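Local atomic coordinates of cystathionine gamma-synthase (Xanthomonas oryzae pv. oryzae KACC 10331, PDB entry 6LD7), a protein that probably makes cystathionine with the help of pyridoxal 5'-phosphate, a step of methionine biosynthesis. Residues C[162-167]-C[287-292]; C[281-286]-C[311-316]; C[329-334]-C[384-389]. The protein carries 1 engineered substitution. One frame throughout, in Å; residues are numbered along the deposited sequence.

Interaction 1: residues C[162-167]-C[287-292]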
loop_
_atom_site.group_PDB
_atom_site.type_symbol
_atom_site.label_atom_id
_atom_site.label_comp_id
_atom_site.label_asym_id
_atom_site.label_seq_id
_atom_site.Cartn_x
_atom_site.Cartn_y
_atom_site.Cartn_z
ATOM N N LEU C 162 13.613 10.903 32.038
ATOM C CA LEU C 162 12.247 10.581 32.537
ATOM C C LEU C 162 11.882 11.460 33.735
ATOM O O LEU C 162 11.240 10.967 34.611
ATOM C CB LEU C 162 12.244 9.061 32.816
ATOM C CG LEU C 162 12.151 8.356 31.465
ATOM C CD1 LEU C 162 13.332 7.568 31.064
ATOM C CD2 LEU C 162 10.840 7.713 31.257
ATOM N N ARG C 163 12.137 12.753 33.655
ATOM C CA ARG C 163 11.608 13.766 34.618
ATOM C C ARG C 163 10.123 13.892 34.400
ATOM O O ARG C 163 9.637 13.890 33.232
ATOM C CB ARG C 163 12.276 15.152 34.479
ATOM C CG ARG C 163 13.808 15.145 34.469
ATOM C CD ARG C 163 14.359 15.045 35.876
ATOM N NE ARG C 163 14.687 13.711 36.246
ATOM C CZ ARG C 163 15.863 13.210 36.746
ATOM N NH1 ARG C 163 16.969 13.918 36.977
ATOM N NH2 ARG C 163 15.855 11.918 37.032
ATOM N N ILE C 164 9.399 13.974 35.500
ATOM C CA ILE C 164 7.934 14.083 35.477
ATOM C C ILE C 164 7.543 15.517 35.757
ATOM O O ILE C 164 7.917 16.055 36.788
ATOM C CB ILE C 164 7.392 13.098 36.496
ATOM C CG1 ILE C 164 8.002 11.691 36.342
ATOM C CG2 ILE C 164 5.892 13.036 36.454
ATOM C CD1 ILE C 164 7.637 11.011 35.069
ATOM N N THR C 165 6.761 16.128 34.899
ATOM C CA THR C 165 6.181 17.434 35.167
ATOM C C THR C 165 4.784 17.211 35.694
ATOM O O THR C 165 3.999 16.394 35.113
ATOM C CB THR C 165 6.085 18.253 33.882
ATOM O OG1 THR C 165 7.395 18.320 33.321
ATOM C CG2 THR C 165 5.499 19.611 34.115
ATOM N N ASP C 166 4.434 18.021 36.680
ATOM C CA ASP C 166 3.128 17.918 37.366
ATOM C C ASP C 166 2.107 18.665 36.548
ATOM O O ASP C 166 2.093 19.918 36.510
ATOM C CB ASP C 166 3.311 18.374 38.810
ATOM C CG ASP C 166 2.035 18.398 39.628
ATOM O OD1 ASP C 166 0.874 18.339 39.037
ATOM O OD2 ASP C 166 2.225 18.449 40.849
ATOM N N LEU C 167 1.293 17.927 35.823
ATOM C CA LEU C 167 0.338 18.542 34.871
ATOM C C LEU C 167 -0.581 19.511 35.602
ATOM O O LEU C 167 -0.816 20.647 35.092
ATOM C CB LEU C 167 -0.462 17.445 34.151
ATOM C CG LEU C 167 0.364 16.593 33.175
ATOM C CD1 LEU C 167 -0.470 15.482 32.589
ATOM C CD2 LEU C 167 0.916 17.468 32.056
ATOM N N TYR C 287 16.929 5.458 35.396
ATOM C CA TYR C 287 15.969 6.554 35.208
ATOM C C TYR C 287 14.693 5.891 34.705
ATOM O O TYR C 287 14.651 5.476 33.547
ATOM C CB TYR C 287 16.544 7.612 34.256
ATOM C CG TYR C 287 17.805 8.285 34.729
ATOM C CD1 TYR C 287 17.781 9.339 35.644
ATOM C CD2 TYR C 287 19.039 7.811 34.304
ATOM C CE1 TYR C 287 18.966 9.900 36.133
ATOM C CE2 TYR C 287 20.216 8.357 34.749
ATOM C CZ TYR C 287 20.183 9.417 35.646
ATOM O OH TYR C 287 21.397 9.939 35.972
ATOM N N PHE C 288 13.751 5.676 35.589
ATOM C CA PHE C 288 12.494 4.939 35.283
ATOM C C PHE C 288 11.441 5.308 36.316
ATOM O O PHE C 288 11.647 5.082 37.485
ATOM C CB PHE C 288 12.650 3.425 35.297
ATOM C CG PHE C 288 11.395 2.669 34.931
ATOM C CD1 PHE C 288 10.784 2.860 33.712
ATOM C CD2 PHE C 288 10.843 1.727 35.805
ATOM C CE1 PHE C 288 9.656 2.113 33.369
ATOM C CE2 PHE C 288 9.714 0.999 35.467
ATOM C CZ PHE C 288 9.114 1.194 34.260
ATOM N N PRO C 289 10.298 5.845 35.885
ATOM C CA PRO C 289 9.334 6.388 36.822
ATOM C C PRO C 289 8.699 5.309 37.723
ATOM O O PRO C 289 8.116 5.663 38.716
ATOM C CB PRO C 289 8.312 7.045 35.906
ATOM C CG PRO C 289 9.113 7.386 34.632
ATOM C CD PRO C 289 9.996 6.170 34.464
ATOM N N GLY C 290 8.774 4.055 37.310
ATOM C CA GLY C 290 8.322 2.891 38.092
ATOM C C GLY C 290 9.043 2.661 39.410
ATOM O O GLY C 290 8.537 1.930 40.208
ATOM N N LEU C 291 10.277 3.109 39.547
ATOM C CA LEU C 291 11.126 2.828 40.691
ATOM C C LEU C 291 10.756 3.845 41.754
ATOM O O LEU C 291 10.678 5.067 41.466
ATOM C CB LEU C 291 12.585 2.976 40.255
ATOM C CG LEU C 291 13.095 1.880 39.324
ATOM C CD1 LEU C 291 14.518 2.218 38.916
ATOM C CD2 LEU C 291 12.972 0.494 40.001
ATOM N N ALA C 292 10.688 3.385 42.980
ATOM C CA ALA C 292 10.234 4.201 44.125
ATOM C C ALA C 292 11.247 5.276 44.435
ATOM O O ALA C 292 10.852 6.220 44.998
ATOM C CB ALA C 292 9.954 3.276 45.313
#

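Interaction 2: residues C[281-286]-C[311-316]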
loop_
_atom_site.group_PDB
_atom_site.type_symbol
_atom_site.label_atom_id
_atom_site.label_comp_id
_atom_site.label_asym_id
_atom_site.label_seq_id
_atom_site.Cartn_x
_atom_site.Cartn_y
_atom_site.Cartn_z
ATOM N N ALA C 281 25.468 -4.355 40.043
ATOM C CA ALA C 281 26.813 -3.818 40.334
ATOM C C ALA C 281 27.328 -2.984 39.160
ATOM O O ALA C 281 28.111 -2.141 39.388
ATOM C CB ALA C 281 27.756 -4.992 40.664
ATOM N N MET C 282 26.961 -3.256 37.914
ATOM C CA MET C 282 27.556 -2.526 36.769
ATOM C C MET C 282 26.743 -1.260 36.459
ATOM O O MET C 282 27.080 -0.576 35.511
ATOM C CB MET C 282 27.599 -3.452 35.549
ATOM C CG MET C 282 28.719 -4.489 35.618
ATOM S SD MET C 282 30.311 -3.594 35.721
ATOM C CE MET C 282 30.390 -2.750 34.144
ATOM N N VAL C 283 25.666 -0.983 37.193
ATOM C CA VAL C 283 24.738 0.142 36.868
ATOM C C VAL C 283 24.736 1.149 38.021
ATOM O O VAL C 283 24.319 0.755 39.105
ATOM C CB VAL C 283 23.323 -0.410 36.638
ATOM C CG1 VAL C 283 22.343 0.697 36.340
ATOM C CG2 VAL C 283 23.277 -1.429 35.530
ATOM N N ASN C 284 25.159 2.378 37.779
ATOM C CA ASN C 284 25.249 3.467 38.782
ATOM C C ASN C 284 23.885 4.086 38.998
ATOM O O ASN C 284 23.687 4.521 40.065
ATOM C CB ASN C 284 26.232 4.582 38.367
ATOM C CG ASN C 284 27.633 4.018 38.191
ATOM O OD1 ASN C 284 27.998 3.004 38.799
ATOM N ND2 ASN C 284 28.424 4.613 37.326
ATOM N N GLN C 285 22.998 4.155 38.005
ATOM C CA GLN C 285 21.679 4.824 38.182
ATOM C C GLN C 285 20.705 4.312 37.128
ATOM O O GLN C 285 21.116 4.026 35.910
ATOM C CB GLN C 285 21.915 6.325 38.014
ATOM C CG GLN C 285 20.749 7.197 38.297
ATOM C CD GLN C 285 20.308 7.103 39.731
ATOM O OE1 GLN C 285 21.122 7.226 40.623
ATOM N NE2 GLN C 285 19.044 6.788 39.931
ATOM N N VAL C 286 19.441 4.247 37.506
ATOM C CA VAL C 286 18.351 3.902 36.579
ATOM C C VAL C 286 17.377 5.069 36.578
ATOM O O VAL C 286 17.049 5.547 37.667
ATOM C CB VAL C 286 17.645 2.618 36.975
ATOM C CG1 VAL C 286 16.565 2.281 35.939
ATOM C CG2 VAL C 286 18.622 1.495 37.063
ATOM N N MET C 311 13.215 3.745 29.469
ATOM C CA MET C 311 14.102 3.966 30.606
ATOM C C MET C 311 15.524 4.195 30.098
ATOM O O MET C 311 15.875 3.868 28.934
ATOM C CB MET C 311 14.042 2.767 31.572
ATOM C CG MET C 311 14.785 1.579 31.137
ATOM S SD MET C 311 14.620 0.210 32.384
ATOM C CE MET C 311 12.852 -0.067 32.330
ATOM N N SER C 312 16.303 4.794 30.962
ATOM C CA SER C 312 17.754 4.993 30.799
ATOM C C SER C 312 18.485 4.460 32.009
ATOM O O SER C 312 17.908 4.455 33.080
ATOM C CB SER C 312 18.055 6.477 30.583
ATOM O OG SER C 312 17.514 6.842 29.345
ATOM N N PHE C 313 19.779 4.206 31.849
ATOM C CA PHE C 313 20.660 3.732 32.912
ATOM C C PHE C 313 22.110 4.099 32.554
ATOM O O PHE C 313 22.494 4.176 31.355
ATOM C CB PHE C 313 20.379 2.230 33.163
ATOM C CG PHE C 313 20.956 1.291 32.140
ATOM C CD1 PHE C 313 20.277 1.030 30.986
ATOM C CD2 PHE C 313 22.236 0.799 32.274
ATOM C CE1 PHE C 313 20.816 0.239 30.000
ATOM C CE2 PHE C 313 22.780 -0.023 31.298
ATOM C CZ PHE C 313 22.049 -0.334 30.184
ATOM N N GLU C 314 22.874 4.430 33.580
ATOM C CA GLU C 314 24.325 4.743 33.500
ATOM C C GLU C 314 25.116 3.487 33.780
ATOM O O GLU C 314 24.952 2.915 34.846
ATOM C CB GLU C 314 24.688 5.807 34.513
ATOM C CG GLU C 314 24.210 7.146 34.035
ATOM C CD GLU C 314 24.322 8.250 35.052
ATOM O OE1 GLU C 314 23.678 9.320 34.807
ATOM O OE2 GLU C 314 25.078 8.021 36.065
ATOM N N LEU C 315 25.842 3.035 32.785
ATOM C CA LEU C 315 26.711 1.846 32.891
ATOM C C LEU C 315 28.051 2.328 33.433
ATOM O O LEU C 315 28.465 3.414 33.089
ATOM C CB LEU C 315 26.816 1.260 31.490
ATOM C CG LEU C 315 27.626 0.003 31.360
ATOM C CD1 LEU C 315 26.919 -1.137 32.037
ATOM C CD2 LEU C 315 27.784 -0.285 29.879
ATOM N N GLU C 316 28.556 1.625 34.407
ATOM C CA GLU C 316 29.892 1.788 35.016
ATOM C C GLU C 316 30.944 1.496 33.936
ATOM O O GLU C 316 30.798 0.500 33.164
ATOM C CB GLU C 316 29.993 0.828 36.221
ATOM C CG GLU C 316 31.282 0.994 36.997
ATOM C CD GLU C 316 31.465 2.418 37.515
ATOM O OE1 GLU C 316 30.562 2.871 38.255
ATOM O OE2 GLU C 316 32.458 3.101 37.127
#

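Interaction 3: residues C[329-334]-C[384-389]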
loop_
_atom_site.group_PDB
_atom_site.type_symbol
_atom_site.label_atom_id
_atom_site.label_comp_id
_atom_site.label_asym_id
_atom_site.label_seq_id
_atom_site.Cartn_x
_atom_site.Cartn_y
_atom_site.Cartn_z
ATOM N N LEU C 329 24.597 -7.346 21.451
ATOM C CA LEU C 329 23.162 -7.413 21.817
ATOM C C LEU C 329 22.386 -8.098 20.697
ATOM O O LEU C 329 22.569 -7.705 19.537
ATOM C CB LEU C 329 22.662 -5.987 22.010
ATOM C CG LEU C 329 23.139 -5.320 23.295
ATOM C CD1 LEU C 329 22.674 -3.884 23.300
ATOM C CD2 LEU C 329 22.635 -6.054 24.521
ATOM N N ARG C 330 21.628 -9.146 20.980
ATOM C CA ARG C 330 20.855 -9.864 19.931
ATOM C C ARG C 330 19.430 -9.333 19.791
ATOM O O ARG C 330 18.835 -9.505 18.723
ATOM C CB ARG C 330 20.834 -11.351 20.258
ATOM C CG ARG C 330 22.215 -11.938 20.571
ATOM C CD ARG C 330 22.111 -13.453 20.848
ATOM N NE ARG C 330 21.829 -14.074 19.549
ATOM C CZ ARG C 330 20.746 -14.795 19.180
ATOM N NH1 ARG C 330 19.781 -15.142 20.017
ATOM N NH2 ARG C 330 20.659 -15.205 17.928
ATOM N N TYR C 331 18.876 -8.658 20.791
ATOM C CA TYR C 331 17.416 -8.367 20.768
ATOM C C TYR C 331 17.154 -6.879 20.968
ATOM O O TYR C 331 15.998 -6.494 21.034
ATOM C CB TYR C 331 16.666 -9.242 21.788
ATOM C CG TYR C 331 16.964 -10.710 21.678
ATOM C CD1 TYR C 331 16.872 -11.392 20.459
ATOM C CD2 TYR C 331 17.236 -11.432 22.814
ATOM C CE1 TYR C 331 17.159 -12.749 20.365
ATOM C CE2 TYR C 331 17.532 -12.781 22.750
ATOM C CZ TYR C 331 17.495 -13.434 21.534
ATOM O OH TYR C 331 17.740 -14.763 21.609
ATOM N N PHE C 332 18.183 -6.045 21.008
ATOM C CA PHE C 332 18.049 -4.569 21.061
ATOM C C PHE C 332 18.791 -4.027 19.839
ATOM O O PHE C 332 19.963 -4.289 19.704
ATOM C CB PHE C 332 18.670 -3.985 22.329
ATOM C CG PHE C 332 17.949 -4.274 23.627
ATOM C CD1 PHE C 332 18.044 -5.527 24.236
ATOM C CD2 PHE C 332 17.030 -3.384 24.135
ATOM C CE1 PHE C 332 17.352 -5.813 25.391
ATOM C CE2 PHE C 332 16.319 -3.674 25.295
ATOM C CZ PHE C 332 16.463 -4.900 25.895
ATOM N N THR C 333 18.112 -3.361 18.940
ATOM C CA THR C 333 18.736 -2.760 17.732
ATOM C C THR C 333 19.233 -1.378 18.123
ATOM O O THR C 333 18.430 -0.596 18.651
ATOM C CB THR C 333 17.688 -2.714 16.618
ATOM O OG1 THR C 333 17.302 -4.060 16.389
ATOM C CG2 THR C 333 18.178 -2.175 15.303
ATOM N N LEU C 334 20.476 -1.081 17.778
ATOM C CA LEU C 334 21.090 0.228 17.944
ATOM C C LEU C 334 20.503 1.171 16.926
ATOM O O LEU C 334 20.831 1.087 15.682
ATOM C CB LEU C 334 22.608 0.046 17.891
ATOM C CG LEU C 334 23.420 1.317 18.138
ATOM C CD1 LEU C 334 23.346 1.734 19.622
ATOM C CD2 LEU C 334 24.887 1.074 17.704
ATOM N N LEU C 384 16.001 -10.242 29.120
ATOM C CA LEU C 384 16.859 -10.299 30.346
ATOM C C LEU C 384 18.167 -11.085 30.101
ATOM O O LEU C 384 19.244 -10.639 30.524
ATOM C CB LEU C 384 16.086 -10.932 31.487
ATOM C CG LEU C 384 14.896 -10.153 32.024
ATOM C CD1 LEU C 384 14.131 -11.041 32.987
ATOM C CD2 LEU C 384 15.336 -8.906 32.730
ATOM N N ILE C 385 18.117 -12.164 29.361
ATOM C CA ILE C 385 19.356 -12.923 28.996
ATOM C C ILE C 385 20.281 -11.997 28.188
ATOM O O ILE C 385 21.491 -11.844 28.523
ATOM C CB ILE C 385 18.950 -14.160 28.185
ATOM C CG1 ILE C 385 18.282 -15.216 29.090
ATOM C CG2 ILE C 385 20.162 -14.702 27.412
ATOM C CD1 ILE C 385 17.579 -16.309 28.252
ATOM N N ASP C 386 19.713 -11.279 27.222
ATOM C CA ASP C 386 20.498 -10.321 26.400
ATOM C C ASP C 386 21.131 -9.239 27.269
ATOM O O ASP C 386 22.365 -8.989 27.083
ATOM C CB ASP C 386 19.621 -9.720 25.306
ATOM C CG ASP C 386 20.331 -9.357 23.998
ATOM O OD1 ASP C 386 21.377 -10.002 23.654
ATOM O OD2 ASP C 386 19.798 -8.437 23.301
ATOM N N LEU C 387 20.386 -8.623 28.193
ATOM C CA LEU C 387 20.986 -7.557 29.040
ATOM C C LEU C 387 22.032 -8.109 30.024
ATOM O O LEU C 387 23.113 -7.433 30.241
ATOM C CB LEU C 387 19.906 -6.777 29.772
ATOM C CG LEU C 387 18.954 -5.997 28.880
ATOM C CD1 LEU C 387 17.761 -5.544 29.679
ATOM C CD2 LEU C 387 19.634 -4.811 28.214
ATOM N N ARG C 388 21.740 -9.223 30.695
ATOM C CA ARG C 388 22.785 -9.874 31.521
ATOM C C ARG C 388 24.048 -10.107 30.700
ATOM O O ARG C 388 25.099 -9.926 31.239
ATOM C CB ARG C 388 22.356 -11.241 32.057
ATOM C CG ARG C 388 21.335 -11.138 33.174
ATOM C CD ARG C 388 21.172 -12.525 33.824
ATOM N NE ARG C 388 19.871 -12.385 34.351
ATOM C CZ ARG C 388 18.741 -12.919 33.878
ATOM N NH1 ARG C 388 18.690 -13.828 32.927
ATOM N NH2 ARG C 388 17.646 -12.538 34.468
ATOM N N ALA C 389 24.000 -10.611 29.469
ATOM C CA ALA C 389 25.282 -10.891 28.750
ATOM C C ALA C 389 25.924 -9.538 28.379
ATOM O O ALA C 389 27.170 -9.385 28.424
ATOM C CB ALA C 389 25.069 -11.835 27.569
#

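Interaction 1: residues C[162-167]-C[287-292]
Leu162 lies against the ring of Pro289. Its CD2 is 3.7 Å from Pro289 CD and nearly as close to CG of the same ring. Leu162 CB also stands 4.0 Å from Pro289 CD, so the flank of the leucine, and not just one methyl, covers this part of the proline. The two side chains cross at about a right angle. The other methyl, Leu162 CD1, turns to the backbone and comes within 3.5 Å of Tyr287 O. Ile164 reaches the same ring with its tip, CD1, which is 3.9 Å from Pro289 CG. Pro289 CG is therefore touched by both aliphatic side chains.

Arg163 sets out away from 287-292 but folds back. The bends at chi2 (-81°) and chi3 (96°) place CD and NE so that the guanidinium can return. Its NH2 ends 3.5 Å from Tyr287 CD1. NH2 sits at the edge of the ring and near its plane, with the guanidinium and ring planes 56° apart. The cation does not stack on the ring face.

In the next shell, a type I turn from Phe288 to Leu291 presents Pro289 at its second position, and Leu291 N bonds back to Phe288 O at 3.2 Å. Tyr287 OH is hydrogen-bonded to Glu314. Arg163 N is held by Ser158 OG.

Residues 162-167 follow strand 151-155 of the seven-stranded sheet. They run into helix 167-176, which Asp166 caps through Phe169 N. Residues 287-292 leave strand 283-287 of the other sheet and lead to helix 297-303, where Leu299 and Ala300 pack on Ile164. The contact thus joins loops of the two sheets beside helix 297-303.

Interaction 2: residues C[281-286]-C[311-316]
Val283 meets the ring of Phe313 obliquely, with CG1 and CG2 each 4.1 Å from Phe313 CD2. The two side chains cross at about a right angle. Phe313 CG sits between the backbone N and the carbonyl carbon (chi1 77°). Phe313 CB lies 3.4 Å from Gln285 O of the facing strand. The Asn284 amide and the Glu316 carboxylate also meet, with planes 56° apart. The Gln285 amide turns to the backbone of the next residue. Its NE2 donates a long bond of 3.3 Å to Val286 O. Val286 O lies near the plane of the amide, while NE2 stands above the carbonyl plane of Val286. The Glu314 carboxylate passes Gln285 CB with OE2, while OE1 is hydrogen-bonded to Tyr287 OH.

The backbones form an antiparallel pair at the edge of the five-stranded sheet. Strand 283-287 is outermost within the chain, and strand 310-315 goes on to pair with 370-374. Val283 faces Leu315 and Val286 faces Phe313, both as non-hydrogen-bonded pairs. Between them one strand has two residues where the other has only Glu314, as in a beta bulge, and the chain turns a corner at Asn284. Asn284 N donates to Glu314 O at 3.0 Å. Glu314 N donates to Gln285 O at 2.9 Å. Before the corner, Glu316 N bonds to Met282 O at 2.9 Å, almost straight at 173°.

Val283, Val286, Phe313 and Leu315 share one face of the sheet. Helix 259-277 covers it through Leu277, and helix 380-396 through Leu391. Leu315 CD1 comes within 3.5 Å of Met282 O. The Met282 chain is bent at chi2 and chi3, and its CE lies 3.4 Å from Glu316 O.

Interaction 3: residues C[329-334]-C[384-389]
Asp386 reaches from its helix to the backbone of Arg330 and Tyr331. Its CB lies 3.9 Å from Tyr331 CD2, meeting that ring obliquely. Its CG is turned off the usual staggered positions (chi1 -148°), in line with a carboxylate pulled toward the loop. At the tip, OD1 accepts a hydrogen bond from Arg330 N at 2.8 Å. This bond is nearly straight (177°) and uses the syn lone pair. OD2 accepts one from Tyr331 N at 2.7 Å, where the donor comes from above the carboxylate plane, 43° out of it. OD2 also lies 3.5 Å from Phe332 CD1, at the edge of that ring and in its plane. The two bonds would hold the carboxylate's rotation, and the ring edge lies against OD2. Two N-H donors on a buried acid would also be expected to favour its charged form.

Leu329 CD2 lies 3.9 Å from Asp386 OD2.

One residue on, Leu387 packs on Phe332. Its CD2 is 3.8 Å from Phe332 CE1 and makes an off-centre CH-pi contact with the ring, 4.2 Å from the centroid. Leu387 also touches Ile273 and Leu276 of helix 259-277. Past the contact, Thr333 OG1 is hydrogen-bonded to Arg22 of the second subunit, and Leu334 has backbone bonds to the third.

A helix acid thus binds two successive backbone N-H groups of one loop. This ties helix 380-396 to the loop before strand 333-334, the outermost strand of the five-stranded sheet within this chain, in the C-terminal alpha/beta domain of the aspartate aminotransferase-like fold.

From the N terminus, interaction 1 opens first, at 162-167, after strand 151-155 of the seven-stranded sheet. It stays open through the rest of that sheet and the long helices that follow. Interaction 2 opens at 281-286 before interaction 1 closes at 287-292, so the two cross. Interaction 2 closes at 311-316, after a short excursion that takes in helix 297-303. The two touch, since Tyr287 directly follows Val286 and bonds to Ser312. Interaction 3 comes later, in series, and closes the loop from 329-334 to helix 380-396. Interaction 2 lies on one outermost strand of this chain's five-stranded sheet, and interaction 3 on the loop into the other. Interaction 1 ties that sheet to the larger one.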